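PDB 4O9L: mitochondrial antiviral signaling protein (MAVS) from Equus caballus, which probably relays antiviral innate immune signals by assembling into prion-like filaments through its caspase recruitment domain. Local coordinates for residues L31-L45 and E60-S74. The protein carries 1 engineered substitution. Numbering follows the deposited sequence.
Sequences LPYLSCLTTSDQDRL and ELFTSLRRRNGWVHS
Glu60 and Arg44 begin a contact in which salt bridges lie beside a cluster of leucine methyls. Arg44 NH1 donates to Glu60 OE2 at 2.8 Å, on the anti side but tilted out of the plane of a carboxylate turned 78° from the guanidinium; Arg67 also pairs with this oxygen, making a three-residue salt-bridge network. The next residue, Leu61, sends CD1 into the cluster, 3.7 Å from Leu45 CD1 and also against Leu31, Leu34 and Leu37. Ser64 OG takes the other Arg44 nitrogen, NH2, nearly in the guanidinium plane and almost straight (168°), while its hydroxyl donates to Glu60 O. Next, Leu65 CD2 lies 3.5 Å from Cys36 SG and packs on Leu37 CD2. Bent at chi2 (-67°), Arg68 runs past Cys36 O and grips Asp41 side-on: NE reaches OD2 at 2.6 Å and NH1 reaches OD1 at 2.8 Å, both on syn lone pairs. Thr38 N also donates to OD2, from above the carboxylate plane, so the capping box that starts helix 39-66 holds the carboxylate that receives Arg68. Within the type II turn, Asn69 O touches Cys36 CB; beyond it, Ser74 OG accepts a weak bond from Cys36 N. The arrangement joins the antiparallel helical segments 39-45 and 60-66 and the start of helix 71-81 to loop 34-38, in the death-fold helical bundle of the caspase recruitment domain.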
loop_
_atom_site.group_PDB
_atom_site.type_symbol
_atom_site.label_atom_id
_atom_site.label_comp_id
_atom_site.label_asym_id
_atom_site.label_seq_id
_atom_site.Cartn_x
_atom_site.Cartn_y
_atom_site.Cartn_z
ATOM N N LEU A 31 6.683 1.545 -5.251
ATOM C CA LEU A 31 5.866 2.451 -6.080
ATOM C C LEU A 31 5.612 2.007 -7.542
ATOM O O LEU A 31 4.460 1.996 -7.979
ATOM C CB LEU A 31 6.416 3.888 -6.055
ATOM C CG LEU A 31 6.175 4.750 -4.817
ATOM C CD1 LEU A 31 6.873 6.107 -4.957
ATOM C CD2 LEU A 31 4.682 4.956 -4.581
ATOM N N PRO A 32 6.675 1.644 -8.298
ATOM C CA PRO A 32 6.424 1.327 -9.709
ATOM C C PRO A 32 5.577 0.067 -9.900
ATOM O O PRO A 32 5.050 -0.138 -10.998
ATOM C CB PRO A 32 7.834 1.090 -10.278
ATOM C CG PRO A 32 8.783 1.638 -9.260
ATOM C CD PRO A 32 8.100 1.477 -7.953
ATOM N N TYR A 33 5.462 -0.772 -8.871
ATOM C CA TYR A 33 4.670 -1.998 -8.989
ATOM C C TYR A 33 3.177 -1.787 -8.739
ATOM O O TYR A 33 2.357 -2.624 -9.116
ATOM C CB TYR A 33 5.202 -3.079 -8.038
ATOM C CG TYR A 33 6.566 -3.602 -8.412
ATOM C CD1 TYR A 33 6.725 -4.479 -9.483
ATOM C CD2 TYR A 33 7.696 -3.215 -7.703
ATOM C CE1 TYR A 33 7.985 -4.961 -9.835
ATOM C CE2 TYR A 33 8.957 -3.696 -8.043
ATOM C CZ TYR A 33 9.089 -4.563 -9.111
ATOM O OH TYR A 33 10.329 -5.039 -9.452
ATOM N N LEU A 34 2.830 -0.678 -8.087
ATOM C CA LEU A 34 1.446 -0.408 -7.710
ATOM C C LEU A 34 0.693 0.186 -8.891
ATOM O O LEU A 34 0.568 1.406 -9.006
ATOM C CB LEU A 34 1.404 0.543 -6.502
ATOM C CG LEU A 34 2.032 -0.048 -5.228
ATOM C CD1 LEU A 34 2.382 1.038 -4.211
ATOM C CD2 LEU A 34 1.104 -1.076 -4.585
ATOM N N SER A 35 0.200 -0.681 -9.773
ATOM C CA SER A 35 -0.419 -0.256 -11.030
ATOM C C SER A 35 -1.708 0.545 -10.840
ATOM O O SER A 35 -2.231 1.122 -11.797
ATOM C CB SER A 35 -0.659 -1.470 -11.946
ATOM O OG SER A 35 -1.544 -2.415 -11.344
ATOM N N CYS A 36 -2.228 0.580 -9.614
ATOM C CA CYS A 36 -3.461 1.312 -9.348
ATOM C C CYS A 36 -3.197 2.791 -9.159
ATOM O O CYS A 36 -4.117 3.588 -9.255
ATOM C CB CYS A 36 -4.203 0.761 -8.128
ATOM S SG CYS A 36 -3.315 0.971 -6.570
ATOM N N LEU A 37 -1.941 3.153 -8.898
ATOM C CA LEU A 37 -1.565 4.561 -8.774
ATOM C C LEU A 37 -1.505 5.233 -10.151
ATOM O O LEU A 37 -1.129 4.607 -11.146
ATOM C CB LEU A 37 -0.211 4.697 -8.056
ATOM C CG LEU A 37 -0.181 4.137 -6.634
ATOM C CD1 LEU A 37 1.194 4.299 -5.989
ATOM C CD2 LEU A 37 -1.245 4.852 -5.794
ATOM N N THR A 38 -1.886 6.507 -10.214
ATOM C CA THR A 38 -1.745 7.271 -11.452
ATOM C C THR A 38 -0.319 7.790 -11.569
ATOM O O THR A 38 0.431 7.787 -10.581
ATOM C CB THR A 38 -2.734 8.441 -11.506
ATOM O OG1 THR A 38 -2.498 9.305 -10.390
ATOM C CG2 THR A 38 -4.170 7.920 -11.447
ATOM N N THR A 39 0.069 8.221 -12.768
ATOM C CA THR A 39 1.405 8.785 -12.962
ATOM C C THR A 39 1.587 9.998 -12.061
ATOM O O THR A 39 2.665 10.213 -11.507
ATOM C CB THR A 39 1.653 9.195 -14.421
ATOM O OG1 THR A 39 0.483 9.846 -14.936
ATOM C CG2 THR A 39 1.964 7.970 -15.271
ATOM N N SER A 40 0.514 10.773 -11.910
ATOM C CA SER A 40 0.493 11.904 -10.991
ATOM C C SER A 40 0.705 11.477 -9.535
ATOM O O SER A 40 1.455 12.130 -8.795
ATOM C CB SER A 40 -0.819 12.673 -11.125
ATOM O OG SER A 40 -0.948 13.625 -10.083
ATOM N N ASP A 41 0.039 10.393 -9.126
ATOM C CA ASP A 41 0.249 9.805 -7.802
ATOM C C ASP A 41 1.728 9.445 -7.613
ATOM O O ASP A 41 2.336 9.780 -6.592
ATOM C CB ASP A 41 -0.566 8.514 -7.641
ATOM C CG ASP A 41 -2.062 8.753 -7.530
ATOM O OD1 ASP A 41 -2.492 9.901 -7.272
ATOM O OD2 ASP A 41 -2.805 7.757 -7.695
ATOM N N GLN A 42 2.282 8.735 -8.593
ATOM C CA GLN A 42 3.672 8.294 -8.547
ATOM C C GLN A 42 4.581 9.492 -8.356
ATOM O O GLN A 42 5.439 9.491 -7.477
ATOM C CB GLN A 42 4.050 7.576 -9.845
ATOM C CG GLN A 42 3.258 6.313 -10.126
ATOM C CD GLN A 42 3.817 5.108 -9.402
ATOM O OE1 GLN A 42 4.766 5.225 -8.624
ATOM N NE2 GLN A 42 3.239 3.934 -9.663
ATOM N N ASP A 43 4.375 10.515 -9.185
ATOM C CA ASP A 43 5.196 11.724 -9.148
ATOM C C ASP A 43 5.174 12.355 -7.766
ATOM O O ASP A 43 6.215 12.673 -7.206
ATOM C CB ASP A 43 4.712 12.744 -10.187
ATOM C CG ASP A 43 5.048 12.335 -11.611
ATOM O OD1 ASP A 43 5.909 11.445 -11.787
ATOM O OD2 ASP A 43 4.465 12.919 -12.551
ATOM N N ARG A 44 3.972 12.529 -7.228
ATOM C CA ARG A 44 3.787 13.143 -5.919
ATOM C C ARG A 44 4.400 12.318 -4.784
ATOM O O ARG A 44 5.026 12.862 -3.867
ATOM C CB ARG A 44 2.297 13.371 -5.654
ATOM C CG ARG A 44 2.010 13.904 -4.279
ATOM C CD ARG A 44 0.530 14.202 -4.077
ATOM N NE ARG A 44 -0.308 13.010 -4.203
ATOM C CZ ARG A 44 -0.518 12.120 -3.233
ATOM N NH1 ARG A 44 0.062 12.266 -2.046
ATOM N NH2 ARG A 44 -1.306 11.072 -3.452
ATOM N N LEU A 45 4.228 11.002 -4.842
ATOM C CA LEU A 45 4.766 10.140 -3.796
ATOM C C LEU A 45 6.307 10.046 -3.820
ATOM O O LEU A 45 6.933 9.980 -2.763
ATOM C CB LEU A 45 4.098 8.756 -3.823
ATOM C CG LEU A 45 2.633 8.755 -3.366
ATOM C CD1 LEU A 45 1.945 7.442 -3.760
ATOM C CD2 LEU A 45 2.526 8.971 -1.853
ATOM N N GLU A 60 1.383 8.034 4.002
ATOM C CA GLU A 60 0.729 8.713 2.894
ATOM C C GLU A 60 0.426 7.738 1.753
ATOM O O GLU A 60 -0.596 7.857 1.069
ATOM C CB GLU A 60 1.582 9.902 2.432
ATOM C CG GLU A 60 1.040 10.653 1.220
ATOM C CD GLU A 60 -0.369 11.179 1.417
ATOM O OE1 GLU A 60 -0.782 11.438 2.576
ATOM O OE2 GLU A 60 -1.074 11.338 0.393
ATOM N N LEU A 61 1.303 6.762 1.566
ATOM C CA LEU A 61 1.109 5.756 0.524
ATOM C C LEU A 61 -0.195 4.969 0.726
ATOM O O LEU A 61 -0.960 4.755 -0.218
ATOM C CB LEU A 61 2.306 4.798 0.470
ATOM C CG LEU A 61 2.191 3.641 -0.536
ATOM C CD1 LEU A 61 1.971 4.178 -1.949
ATOM C CD2 LEU A 61 3.423 2.736 -0.500
ATOM N N PHE A 62 -0.455 4.553 1.962
ATOM C CA PHE A 62 -1.649 3.750 2.233
ATOM C C PHE A 62 -2.930 4.550 2.036
ATOM O O PHE A 62 -3.894 4.055 1.436
ATOM C CB PHE A 62 -1.578 3.095 3.622
ATOM C CG PHE A 62 -0.556 1.976 3.714
ATOM C CD1 PHE A 62 -0.551 0.941 2.775
ATOM C CD2 PHE A 62 0.400 1.964 4.725
ATOM C CE1 PHE A 62 0.385 -0.098 2.851
ATOM C CE2 PHE A 62 1.345 0.930 4.813
ATOM C CZ PHE A 62 1.338 -0.098 3.869
ATOM N N THR A 63 -2.951 5.796 2.504
ATOM C CA THR A 63 -4.142 6.622 2.278
ATOM C C THR A 63 -4.280 6.982 0.795
ATOM O O THR A 63 -5.394 7.137 0.284
ATOM C CB THR A 63 -4.221 7.861 3.225
ATOM O OG1 THR A 63 -3.126 8.737 2.980
ATOM C CG2 THR A 63 -4.155 7.421 4.670
ATOM N N SER A 64 -3.155 7.088 0.093
ATOM C CA SER A 64 -3.206 7.305 -1.353
ATOM C C SER A 64 -3.756 6.078 -2.080
ATOM O O SER A 64 -4.567 6.201 -3.001
ATOM C CB SER A 64 -1.825 7.671 -1.910
ATOM O OG SER A 64 -1.431 8.948 -1.441
ATOM N N LEU A 65 -3.305 4.896 -1.667
ATOM C CA LEU A 65 -3.773 3.648 -2.270
ATOM C C LEU A 65 -5.285 3.508 -2.100
ATOM O O LEU A 65 -6.006 3.173 -3.035
ATOM C CB LEU A 65 -3.042 2.448 -1.648
ATOM C CG LEU A 65 -1.608 2.181 -2.137
ATOM C CD1 LEU A 65 -0.933 1.135 -1.256
ATOM C CD2 LEU A 65 -1.606 1.720 -3.597
ATOM N N ARG A 66 -5.757 3.825 -0.902
ATOM C CA ARG A 66 -7.156 3.646 -0.527
ATOM C C ARG A 66 -8.145 4.420 -1.427
ATOM O O ARG A 66 -9.308 4.024 -1.571
ATOM C CB ARG A 66 -7.322 4.042 0.950
ATOM C CG ARG A 66 -8.710 3.854 1.513
ATOM C CD ARG A 66 -8.856 4.575 2.836
ATOM N NE ARG A 66 -9.927 3.988 3.633
ATOM C CZ ARG A 66 -10.271 4.406 4.844
ATOM N NH1 ARG A 66 -11.261 3.807 5.497
ATOM N NH2 ARG A 66 -9.624 5.423 5.400
ATOM N N ARG A 67 -7.674 5.503 -2.044
ATOM C CA ARG A 67 -8.483 6.285 -2.982
ATOM C C ARG A 67 -8.583 5.649 -4.378
ATOM O O ARG A 67 -9.347 6.118 -5.225
ATOM C CB ARG A 67 -7.897 7.696 -3.140
ATOM C CG ARG A 67 -7.971 8.582 -1.901
ATOM C CD ARG A 67 -7.517 10.034 -2.195
ATOM N NE ARG A 67 -6.109 10.249 -1.862
ATOM C CZ ARG A 67 -5.672 10.560 -0.645
ATOM N NH1 ARG A 67 -4.368 10.737 -0.424
ATOM N NH2 ARG A 67 -6.543 10.697 0.349
ATOM N N ARG A 68 -7.814 4.598 -4.635
ATOM C CA ARG A 68 -7.749 4.047 -5.993
ATOM C C ARG A 68 -8.402 2.673 -6.139
ATOM O O ARG A 68 -8.380 1.849 -5.214
ATOM C CB ARG A 68 -6.290 3.975 -6.480
ATOM C CG ARG A 68 -5.559 5.329 -6.505
ATOM C CD ARG A 68 -6.144 6.272 -7.548
ATOM N NE ARG A 68 -5.435 7.555 -7.576
ATOM C CZ ARG A 68 -5.986 8.731 -7.279
ATOM N NH1 ARG A 68 -5.254 9.844 -7.325
ATOM N NH2 ARG A 68 -7.273 8.798 -6.949
ATOM N N ASN A 69 -8.961 2.431 -7.320
ATOM C CA ASN A 69 -9.521 1.131 -7.682
ATOM C C ASN A 69 -8.579 -0.042 -7.411
ATOM O O ASN A 69 -7.409 -0.016 -7.818
ATOM C CB ASN A 69 -9.891 1.134 -9.178
ATOM C CG ASN A 69 -10.168 -0.273 -9.723
ATOM O OD1 ASN A 69 -9.247 -1.011 -10.118
ATOM N ND2 ASN A 69 -11.445 -0.644 -9.760
ATOM N N GLY A 70 -9.088 -1.064 -6.719
ATOM C CA GLY A 70 -8.399 -2.338 -6.590
ATOM C C GLY A 70 -7.041 -2.306 -5.910
ATOM O O GLY A 70 -6.187 -3.161 -6.176
ATOM N N TRP A 71 -6.846 -1.328 -5.027
ATOM C CA TRP A 71 -5.562 -1.131 -4.366
ATOM C C TRP A 71 -5.110 -2.334 -3.550
ATOM O O TRP A 71 -3.911 -2.571 -3.420
ATOM C CB TRP A 71 -5.598 0.105 -3.462
ATOM C CG TRP A 71 -6.497 -0.031 -2.260
ATOM C CD1 TRP A 71 -7.822 0.295 -2.188
ATOM C CD2 TRP A 71 -6.121 -0.483 -0.947
ATOM N NE1 TRP A 71 -8.301 0.058 -0.914
ATOM C CE2 TRP A 71 -7.281 -0.421 -0.136
ATOM C CE3 TRP A 71 -4.929 -0.958 -0.385
ATOM C CZ2 TRP A 71 -7.273 -0.802 1.207
ATOM C CZ3 TRP A 71 -4.920 -1.336 0.949
ATOM C CH2 TRP A 71 -6.084 -1.254 1.731
ATOM N N VAL A 72 -6.053 -3.088 -2.987
ATOM C CA VAL A 72 -5.664 -4.236 -2.170
ATOM C C VAL A 72 -4.875 -5.256 -3.001
ATOM O O VAL A 72 -3.812 -5.716 -2.602
ATOM C CB VAL A 72 -6.871 -4.899 -1.477
ATOM C CG1 VAL A 72 -6.443 -6.190 -0.789
ATOM C CG2 VAL A 72 -7.495 -3.941 -0.463
ATOM N N HIS A 73 -5.388 -5.582 -4.179
ATOM C CA HIS A 73 -4.740 -6.576 -5.032
ATOM C C HIS A 73 -3.487 -6.025 -5.700
ATOM O O HIS A 73 -2.508 -6.754 -5.921
ATOM C CB HIS A 73 -5.774 -7.132 -6.021
ATOM C CG HIS A 73 -7.021 -7.559 -5.337
ATOM N ND1 HIS A 73 -7.092 -8.706 -4.563
ATOM C CD2 HIS A 73 -8.239 -6.964 -5.203
ATOM C CE1 HIS A 73 -8.286 -8.813 -4.023
ATOM N NE2 HIS A 73 -9.006 -7.756 -4.403
ATOM N N SER A 74 -3.505 -4.732 -5.998
ATOM C CA SER A 74 -2.295 -4.056 -6.448
ATOM C C SER A 74 -1.202 -4.196 -5.382
ATOM O O SER A 74 -0.078 -4.601 -5.686
ATOM C CB SER A 74 -2.589 -2.576 -6.730
ATOM O OG SER A 74 -1.477 -1.948 -7.350
HETATM O O HOH W 1 0.894 -5.584 -8.132
HETATM O O HOH W 2 -0.925 -4.307 -9.630
#